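Local coordinates for Mgp-operon protein 3 (Mycoplasma pneumoniae M129, PDB 6TM0) that probably serves as a membrane-bound adhesin that helps attach the mycoplasma to host cells, at residues N4-Q9 and Y17-T22; D267-G272 and D349-S354; S454-A459 and M468-V473. All coordinates share one frame; numbering follows the deposited sequence.

Interaction 1: residues N4-Q9 and Y17-T22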
loop_
_atom_site.group_PDB
_atom_site.type_symbol
_atom_site.label_atom_id
_atom_site.label_comp_id
_atom_site.label_asym_id
_atom_site.label_seq_id
_atom_site.Cartn_x
_atom_site.Cartn_y
_atom_site.Cartn_z
ATOM N N ASN A 4 30.177 6.464 19.528
ATOM C CA ASN A 4 29.041 6.153 18.675
ATOM C C ASN A 4 28.893 7.206 17.556
ATOM O O ASN A 4 29.063 8.405 17.795
ATOM C CB ASN A 4 27.731 5.889 19.463
ATOM C CG ASN A 4 27.039 7.087 20.060
ATOM O OD1 ASN A 4 27.668 8.071 20.451
ATOM N ND2 ASN A 4 25.717 7.018 20.156
ATOM N N THR A 5 28.710 6.711 16.318
ATOM C CA THR A 5 28.552 7.498 15.097
ATOM C C THR A 5 27.129 7.308 14.596
ATOM O O THR A 5 26.590 6.195 14.665
ATOM C CB THR A 5 29.585 7.106 14.005
ATOM O OG1 THR A 5 29.287 5.823 13.450
ATOM C CG2 THR A 5 31.002 7.109 14.511
ATOM N N TYR A 6 26.524 8.391 14.107
ATOM C CA TYR A 6 25.197 8.375 13.536
ATOM C C TYR A 6 25.426 8.481 12.034
ATOM O O TYR A 6 26.177 9.360 11.623
ATOM C CB TYR A 6 24.383 9.577 14.039
ATOM C CG TYR A 6 24.420 9.797 15.539
ATOM C CD1 TYR A 6 23.404 9.316 16.360
ATOM C CD2 TYR A 6 25.426 10.562 16.127
ATOM C CE1 TYR A 6 23.417 9.541 17.737
ATOM C CE2 TYR A 6 25.460 10.780 17.504
ATOM C CZ TYR A 6 24.453 10.267 18.309
ATOM O OH TYR A 6 24.486 10.491 19.672
ATOM N N LEU A 7 24.831 7.578 11.217
ATOM C CA LEU A 7 24.975 7.608 9.748
ATOM C C LEU A 7 23.847 8.389 9.107
ATOM O O LEU A 7 22.734 8.315 9.610
ATOM C CB LEU A 7 25.008 6.190 9.171
ATOM C CG LEU A 7 26.281 5.823 8.428
ATOM C CD1 LEU A 7 27.513 5.807 9.382
ATOM C CD2 LEU A 7 26.114 4.521 7.704
ATOM N N LEU A 8 24.132 9.163 8.036
ATOM C CA LEU A 8 23.122 9.973 7.324
ATOM C C LEU A 8 23.295 9.883 5.816
ATOM O O LEU A 8 24.415 10.065 5.329
ATOM C CB LEU A 8 23.170 11.465 7.696
ATOM C CG LEU A 8 22.942 11.935 9.113
ATOM C CD1 LEU A 8 23.060 13.448 9.166
ATOM C CD2 LEU A 8 21.582 11.590 9.589
ATOM N N GLN A 9 22.190 9.704 5.075
ATOM C CA GLN A 9 22.172 9.604 3.622
ATOM C C GLN A 9 22.017 10.944 2.900
ATOM O O GLN A 9 21.418 11.873 3.429
ATOM C CB GLN A 9 21.042 8.666 3.184
ATOM C CG GLN A 9 21.117 8.218 1.723
ATOM C CD GLN A 9 19.883 7.492 1.270
ATOM O OE1 GLN A 9 19.396 6.558 1.919
ATOM N NE2 GLN A 9 19.368 7.887 0.120
ATOM N N TYR A 17 28.559 10.675 11.173
ATOM C CA TYR A 17 28.563 11.858 12.017
ATOM C C TYR A 17 28.831 11.529 13.509
ATOM O O TYR A 17 28.332 10.531 14.030
ATOM C CB TYR A 17 27.235 12.594 11.851
ATOM C CG TYR A 17 27.186 13.529 10.670
ATOM C CD1 TYR A 17 27.529 14.872 10.806
ATOM C CD2 TYR A 17 26.726 13.094 9.429
ATOM C CE1 TYR A 17 27.462 15.751 9.725
ATOM C CE2 TYR A 17 26.644 13.964 8.340
ATOM C CZ TYR A 17 27.033 15.291 8.489
ATOM O OH TYR A 17 26.991 16.163 7.420
ATOM N N THR A 18 29.621 12.369 14.176
ATOM C CA THR A 18 29.940 12.202 15.593
ATOM C C THR A 18 28.942 13.011 16.443
ATOM O O THR A 18 28.231 13.845 15.867
ATOM C CB THR A 18 31.342 12.744 15.877
ATOM O OG1 THR A 18 31.333 14.167 15.782
ATOM C CG2 THR A 18 32.400 12.123 15.007
ATOM N N PRO A 19 28.952 12.886 17.807
ATOM C CA PRO A 19 28.058 13.716 18.635
ATOM C C PRO A 19 28.518 15.181 18.774
ATOM O O PRO A 19 27.800 15.993 19.354
ATOM C CB PRO A 19 28.011 12.970 19.978
ATOM C CG PRO A 19 28.767 11.701 19.767
ATOM C CD PRO A 19 29.728 11.977 18.669
ATOM N N PHE A 20 29.683 15.530 18.198
ATOM C CA PHE A 20 30.158 16.903 18.126
ATOM C C PHE A 20 29.481 17.613 16.957
ATOM O O PHE A 20 29.714 18.806 16.747
ATOM C CB PHE A 20 31.657 16.935 17.913
ATOM C CG PHE A 20 32.413 16.548 19.143
ATOM C CD1 PHE A 20 32.112 17.128 20.370
ATOM C CD2 PHE A 20 33.457 15.636 19.074
ATOM C CE1 PHE A 20 32.797 16.758 21.510
ATOM C CE2 PHE A 20 34.159 15.274 20.215
ATOM C CZ PHE A 20 33.824 15.841 21.425
ATOM N N THR A 21 28.639 16.856 16.198
ATOM C CA THR A 21 27.806 17.220 15.032
ATOM C C THR A 21 28.653 17.299 13.748
ATOM O O THR A 21 28.128 17.657 12.695
ATOM C CB THR A 21 26.924 18.484 15.280
ATOM O OG1 THR A 21 27.728 19.667 15.240
ATOM C CG2 THR A 21 26.156 18.427 16.595
ATOM N N THR A 22 29.948 16.935 13.826
ATOM C CA THR A 22 30.836 16.998 12.661
ATOM C C THR A 22 31.030 15.639 11.989
ATOM O O THR A 22 31.074 14.618 12.666
ATOM C CB THR A 22 32.184 17.678 12.991
ATOM O OG1 THR A 22 33.003 16.769 13.710
ATOM C CG2 THR A 22 32.029 19.001 13.747
#

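Interaction 2: residues D267-G272 and D349-S354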
loop_
_atom_site.group_PDB
_atom_site.type_symbol
_atom_site.label_atom_id
_atom_site.label_comp_id
_atom_site.label_asym_id
_atom_site.label_seq_id
_atom_site.Cartn_x
_atom_site.Cartn_y
_atom_site.Cartn_z
ATOM N N ASP A 267 -4.169 19.212 -23.693
ATOM C CA ASP A 267 -4.778 19.782 -22.487
ATOM C C ASP A 267 -3.766 20.032 -21.390
ATOM O O ASP A 267 -3.723 21.134 -20.849
ATOM C CB ASP A 267 -5.926 18.898 -21.972
ATOM C CG ASP A 267 -6.780 19.552 -20.906
ATOM O OD1 ASP A 267 -7.636 20.388 -21.261
ATOM O OD2 ASP A 267 -6.608 19.211 -19.723
ATOM N N ALA A 268 -2.952 19.014 -21.061
ATOM C CA ALA A 268 -1.949 19.091 -19.997
ATOM C C ALA A 268 -0.510 18.883 -20.502
ATOM O O ALA A 268 0.125 17.912 -20.097
ATOM C CB ALA A 268 -2.286 18.102 -18.882
ATOM N N PRO A 269 0.055 19.775 -21.358
ATOM C CA PRO A 269 1.451 19.573 -21.782
ATOM C C PRO A 269 2.427 19.931 -20.665
ATOM O O PRO A 269 2.073 20.717 -19.788
ATOM C CB PRO A 269 1.593 20.511 -22.985
ATOM C CG PRO A 269 0.619 21.603 -22.731
ATOM C CD PRO A 269 -0.511 21.015 -21.937
ATOM N N LEU A 270 3.645 19.364 -20.692
ATOM C CA LEU A 270 4.666 19.639 -19.674
ATOM C C LEU A 270 5.176 21.087 -19.730
ATOM O O LEU A 270 4.901 21.797 -20.708
ATOM C CB LEU A 270 5.821 18.636 -19.756
ATOM C CG LEU A 270 5.648 17.386 -18.929
ATOM C CD1 LEU A 270 5.446 16.173 -19.811
ATOM C CD2 LEU A 270 6.806 17.189 -17.989
ATOM N N VAL A 271 5.884 21.532 -18.674
ATOM C CA VAL A 271 6.390 22.901 -18.567
ATOM C C VAL A 271 7.348 23.250 -19.747
ATOM O O VAL A 271 8.510 22.837 -19.788
ATOM C CB VAL A 271 6.963 23.238 -17.164
ATOM C CG1 VAL A 271 5.844 23.686 -16.232
ATOM C CG2 VAL A 271 7.731 22.062 -16.557
ATOM N N GLY A 272 6.781 23.958 -20.724
ATOM C CA GLY A 272 7.442 24.376 -21.956
ATOM C C GLY A 272 6.742 23.834 -23.188
ATOM O O GLY A 272 7.159 22.810 -23.736
ATOM N N ASP A 349 -8.202 25.143 -25.192
ATOM C CA ASP A 349 -7.920 24.836 -26.595
ATOM C C ASP A 349 -6.415 24.906 -26.942
ATOM O O ASP A 349 -6.042 24.760 -28.111
ATOM C CB ASP A 349 -8.770 25.716 -27.540
ATOM C CG ASP A 349 -8.579 27.212 -27.370
ATOM O OD1 ASP A 349 -7.534 27.733 -27.823
ATOM O OD2 ASP A 349 -9.482 27.864 -26.805
ATOM N N THR A 350 -5.560 25.107 -25.921
ATOM C CA THR A 350 -4.109 25.193 -26.083
ATOM C C THR A 350 -3.364 24.508 -24.922
ATOM O O THR A 350 -2.445 23.735 -25.187
ATOM C CB THR A 350 -3.645 26.648 -26.341
ATOM O OG1 THR A 350 -4.567 27.575 -25.757
ATOM C CG2 THR A 350 -3.483 26.958 -27.829
ATOM N N ALA A 351 -3.748 24.799 -23.649
ATOM C CA ALA A 351 -3.179 24.234 -22.407
ATOM C C ALA A 351 -4.017 24.681 -21.189
ATOM O O ALA A 351 -3.494 25.274 -20.237
ATOM C CB ALA A 351 -1.718 24.654 -22.238
ATOM N N THR A 352 -5.325 24.369 -21.234
ATOM C CA THR A 352 -6.340 24.744 -20.240
ATOM C C THR A 352 -6.306 23.968 -18.895
ATOM O O THR A 352 -6.682 24.550 -17.872
ATOM C CB THR A 352 -7.732 24.659 -20.866
ATOM O OG1 THR A 352 -7.838 23.445 -21.611
ATOM C CG2 THR A 352 -8.033 25.840 -21.777
ATOM N N PHE A 353 -5.880 22.676 -18.891
ATOM C CA PHE A 353 -5.827 21.795 -17.707
ATOM C C PHE A 353 -7.218 21.586 -17.084
ATOM O O PHE A 353 -7.360 21.537 -15.860
ATOM C CB PHE A 353 -4.821 22.299 -16.664
ATOM C CG PHE A 353 -3.379 22.220 -17.082
ATOM C CD1 PHE A 353 -2.788 23.253 -17.795
ATOM C CD2 PHE A 353 -2.593 21.137 -16.712
ATOM C CE1 PHE A 353 -1.442 23.191 -18.160
ATOM C CE2 PHE A 353 -1.243 21.085 -17.059
ATOM C CZ PHE A 353 -0.679 22.104 -17.793
ATOM N N SER A 354 -8.238 21.470 -17.944
ATOM C CA SER A 354 -9.644 21.307 -17.573
ATOM C C SER A 354 -10.206 19.902 -17.883
ATOM O O SER A 354 -11.327 19.582 -17.473
ATOM C CB SER A 354 -10.492 22.400 -18.222
ATOM O OG SER A 354 -10.182 22.580 -19.596
#

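Interaction 3: residues S454-A459 and M468-V473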
loop_
_atom_site.group_PDB
_atom_site.type_symbol
_atom_site.label_atom_id
_atom_site.label_comp_id
_atom_site.label_asym_id
_atom_site.label_seq_id
_atom_site.Cartn_x
_atom_site.Cartn_y
_atom_site.Cartn_z
ATOM N N SER A 454 8.913 -2.227 -6.821
ATOM C CA SER A 454 8.923 -3.366 -5.896
ATOM C C SER A 454 10.155 -3.437 -5.024
ATOM O O SER A 454 10.065 -3.976 -3.922
ATOM C CB SER A 454 8.761 -4.692 -6.637
ATOM O OG SER A 454 9.950 -5.152 -7.260
ATOM N N THR A 455 11.314 -2.972 -5.533
ATOM C CA THR A 455 12.589 -3.022 -4.798
ATOM C C THR A 455 12.792 -1.679 -4.065
ATOM O O THR A 455 13.539 -0.809 -4.531
ATOM C CB THR A 455 13.773 -3.497 -5.721
ATOM O OG1 THR A 455 14.131 -2.507 -6.690
ATOM C CG2 THR A 455 13.475 -4.789 -6.437
ATOM N N ALA A 456 12.090 -1.517 -2.913
ATOM C CA ALA A 456 12.061 -0.266 -2.139
ATOM C C ALA A 456 12.432 -0.359 -0.623
ATOM O O ALA A 456 12.841 0.650 -0.034
ATOM C CB ALA A 456 10.694 0.392 -2.294
ATOM N N GLN A 457 12.242 -1.515 0.017
ATOM C CA GLN A 457 12.479 -1.615 1.465
ATOM C C GLN A 457 13.134 -2.940 1.818
ATOM O O GLN A 457 12.847 -3.932 1.146
ATOM C CB GLN A 457 11.125 -1.493 2.228
ATOM C CG GLN A 457 10.287 -0.248 1.885
ATOM C CD GLN A 457 9.113 0.001 2.789
ATOM O OE1 GLN A 457 9.218 -0.083 4.016
ATOM N NE2 GLN A 457 7.977 0.358 2.199
ATOM N N LEU A 458 13.973 -2.977 2.885
ATOM C CA LEU A 458 14.621 -4.225 3.324
ATOM C C LEU A 458 14.795 -4.381 4.842
ATOM O O LEU A 458 14.643 -3.418 5.590
ATOM C CB LEU A 458 15.977 -4.505 2.615
ATOM C CG LEU A 458 17.183 -3.526 2.661
ATOM C CD1 LEU A 458 17.700 -3.283 4.073
ATOM C CD2 LEU A 458 18.332 -4.101 1.863
ATOM N N ALA A 459 15.148 -5.612 5.271
ATOM C CA ALA A 459 15.460 -6.037 6.639
ATOM C C ALA A 459 16.437 -7.187 6.574
ATOM O O ALA A 459 16.564 -7.799 5.516
ATOM C CB ALA A 459 14.214 -6.474 7.362
ATOM N N MET A 468 10.832 -5.888 0.450
ATOM C CA MET A 468 9.435 -5.605 0.106
ATOM C C MET A 468 9.333 -4.323 -0.708
ATOM O O MET A 468 10.340 -3.642 -0.915
ATOM C CB MET A 468 8.533 -5.593 1.350
ATOM C CG MET A 468 8.777 -6.772 2.257
ATOM S SD MET A 468 7.296 -7.439 3.002
ATOM C CE MET A 468 8.018 -8.457 4.324
ATOM N N GLY A 469 8.136 -4.028 -1.189
ATOM C CA GLY A 469 7.870 -2.887 -2.050
ATOM C C GLY A 469 7.451 -1.628 -1.346
ATOM O O GLY A 469 7.422 -1.570 -0.114
ATOM N N SER A 470 7.101 -0.629 -2.163
ATOM C CA SER A 470 6.672 0.709 -1.768
ATOM C C SER A 470 5.284 0.753 -1.163
ATOM O O SER A 470 4.421 -0.097 -1.445
ATOM C CB SER A 470 6.707 1.654 -2.969
ATOM O OG SER A 470 7.888 1.529 -3.744
ATOM N N ASP A 471 5.051 1.811 -0.394
ATOM C CA ASP A 471 3.782 2.103 0.267
ATOM C C ASP A 471 2.872 2.937 -0.641
ATOM O O ASP A 471 1.772 3.310 -0.232
ATOM C CB ASP A 471 4.060 2.871 1.580
ATOM C CG ASP A 471 5.239 3.852 1.564
ATOM O OD1 ASP A 471 5.306 4.691 0.635
ATOM O OD2 ASP A 471 6.079 3.796 2.501
ATOM N N ARG A 472 3.337 3.232 -1.866
ATOM C CA ARG A 472 2.638 4.104 -2.807
ATOM C C ARG A 472 2.148 3.421 -4.094
ATOM O O ARG A 472 1.295 3.975 -4.797
ATOM C CB ARG A 472 3.547 5.295 -3.145
ATOM C CG ARG A 472 3.837 6.184 -1.952
ATOM C CD ARG A 472 4.554 7.439 -2.351
ATOM N NE ARG A 472 3.661 8.363 -3.043
ATOM C CZ ARG A 472 3.994 9.598 -3.397
ATOM N NH1 ARG A 472 3.122 10.367 -4.034
ATOM N NH2 ARG A 472 5.210 10.069 -3.139
ATOM N N VAL A 473 2.730 2.259 -4.435
ATOM C CA VAL A 473 2.412 1.480 -5.636
ATOM C C VAL A 473 2.229 0.024 -5.183
ATOM O O VAL A 473 3.084 -0.489 -4.440
ATOM C CB VAL A 473 3.486 1.588 -6.773
ATOM C CG1 VAL A 473 2.974 1.010 -8.090
ATOM C CG2 VAL A 473 3.962 3.025 -6.990
#

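Interaction 1: residues N4-Q9 and Y17-T22
Asn4 reaches the ring of Pro19 at the open end of an antiparallel beta hairpin, whose strands 6-10 and 13-17 pair here near the N-terminus. Its backbone O lies 3.7 Å from Pro19 CD, and its amide OD1 approaches the neighbouring Pro19 CG; the same OD1 takes a weak hydrogen bond from Ser1 N. Pro19 lies in a type I beta turn from Thr18 to Thr21, in which Thr18 OG1 also accepts from Phe20 N to form an ST turn. One step on, Thr5 sets its CA 3.2 Å from Tyr17 O, a CA-H...O contact. That carbonyl is held more firmly by the next residue: Tyr6 N donates to Tyr17 O over 2.8 Å, at 163° and in the carbonyl plane. The return bond, from Tyr17 N to Tyr6 O, completes a hydrogen-bonded antiparallel pair, with its donor tilted somewhat from the carbonyl plane. Both tyrosines of the pair therefore emerge on one face of the sheet. With CG anti to the carbonyl carbon (chi1 -48°), the Tyr6 ring is carried forward along the partner chain toward Pro19, where its edge, not its face, meets Tyr17 O and the start of the turn; CE2 comes within 4.1 Å of Pro19 CG. Leu8 rises on the same face as the two tyrosines. Leu933 of strand 929-933 touches all three side chains, and Ile943 of strand 939-944 touches Leu8 and Tyr17, joining the N-terminal hairpin to a sheet near the C-terminus. Leu8 and Tyr17 cross at about a right angle: the CD1 methyl lies 3.7 Å from Tyr17 CD2 and equally close to CE2, while Thr21 C sits in the ring plane at the edge of Tyr17.

Interaction 2: residues D267-G272 and D349-S354
Ala268 lies over one face of the Phe353 ring, where the C-terminal end of helix 253-267 packs against the loop that leads into strand 356-358. The contact is a CH-pi one: Ala268 CA stands 4.0 Å from the ring centroid, 26° off the normal. The Ala268 methyl adds to it, with CB 3.6 Å from Phe353 CE2. The same face also carries Asp267 O, above the ring and displaced toward its rim, and Phe353 CZ comes 3.7 Å from Pro269 O. Beside the ring, Pro269 CD packs on the methyl of Ala351, 3.8 Å from its CB. Further out, the backbones are tied by a single settled hydrogen bond, from Phe353 N to Asp267 O over 3.3 Å; the donor comes from above the carbonyl plane. Asp267 O also meets Ala351 CA in a CA-H...O contact. The polar edge is the Asp267 carboxylate. Its CG is anti to the backbone N (chi1 -168°), which swings the group toward the incoming loop although CB starts out pointing away from it. There OD2 accepts from the backbone N of both Lys355 and Tyr356, so the last residue of the helix grips the start of the next strand. The other oxygen, OD1, faces Thr352 OG1 at 3.1 Å, and that hydroxyl is also weakly linked to Ser354 OG, 3.2 Å away.

Interaction 3: residues S454-A459 and M468-V473
The side-chain amide of Gln457 and the carboxylate of Asp471 are turned 59° against each other, their side chains crossing at about a right angle, with Gln457 NE2 3.9 Å from Asp471 OD2. Nearer to the amide is the peptide of Gly469, whose O lies 3.1 Å from Gln457 NE2. The nitrogen donates a weak hydrogen bond to Ile540 O, and Asp471 OD2 is bound by Thr780 OG1, so both groups also have polar partners beyond the pair. An extended chain beyond CG (chi2 -169°) carries the amide out past the end of strand 464-468. At the backbone, Gln457 N donates to Met468 O over 3.0 Å and Met468 N returns a bond of 2.9 Å to Gln457 O. Met468 O receives a second, weak bond from Ala456 N. Beyond the bridge the chains stay close but leave sheet register: Gly469 CA makes a CA-H...O contact with Ser454 O, and the Ala456 methyl meets Ser470 OG at 3.4 Å, a hydroxyl hydrogen-bonded to Thr453 O. Gln457 and Met468 emerge on the same face, both touching Leu543 of strand 538-546, whereas Leu458 turns to Val54 and Leu56. This is the open end of an antiparallel hairpin, 457-460 with 464-468, forming the first two strands of a four-stranded up-and-down sheet, consistent with one blade of a beta propeller.

In the fold
The three contacts follow one another along the chain and do not touch. Interaction 3 is the central one, its centre about 9 Å from the centre of the chain, whereas the centres of interactions 1 and 2 lie peripherally, about 33 and 31 Å from that same point. Between interactions 1 and 3, whose nearest atoms are about 9 Å apart, runs strand 40-46: Gln9 bonds weakly to Trp45, and Leu458 N bonds to Asp44. Interactions 2 and 3 approach to about 16 Å at their nearest atoms, and the region around helix 360-365 lies near both, through Leu270 with Ala360 and Arg472 with Met366. Interactions 1 and 2 are farthest apart, about 47 Å between centres.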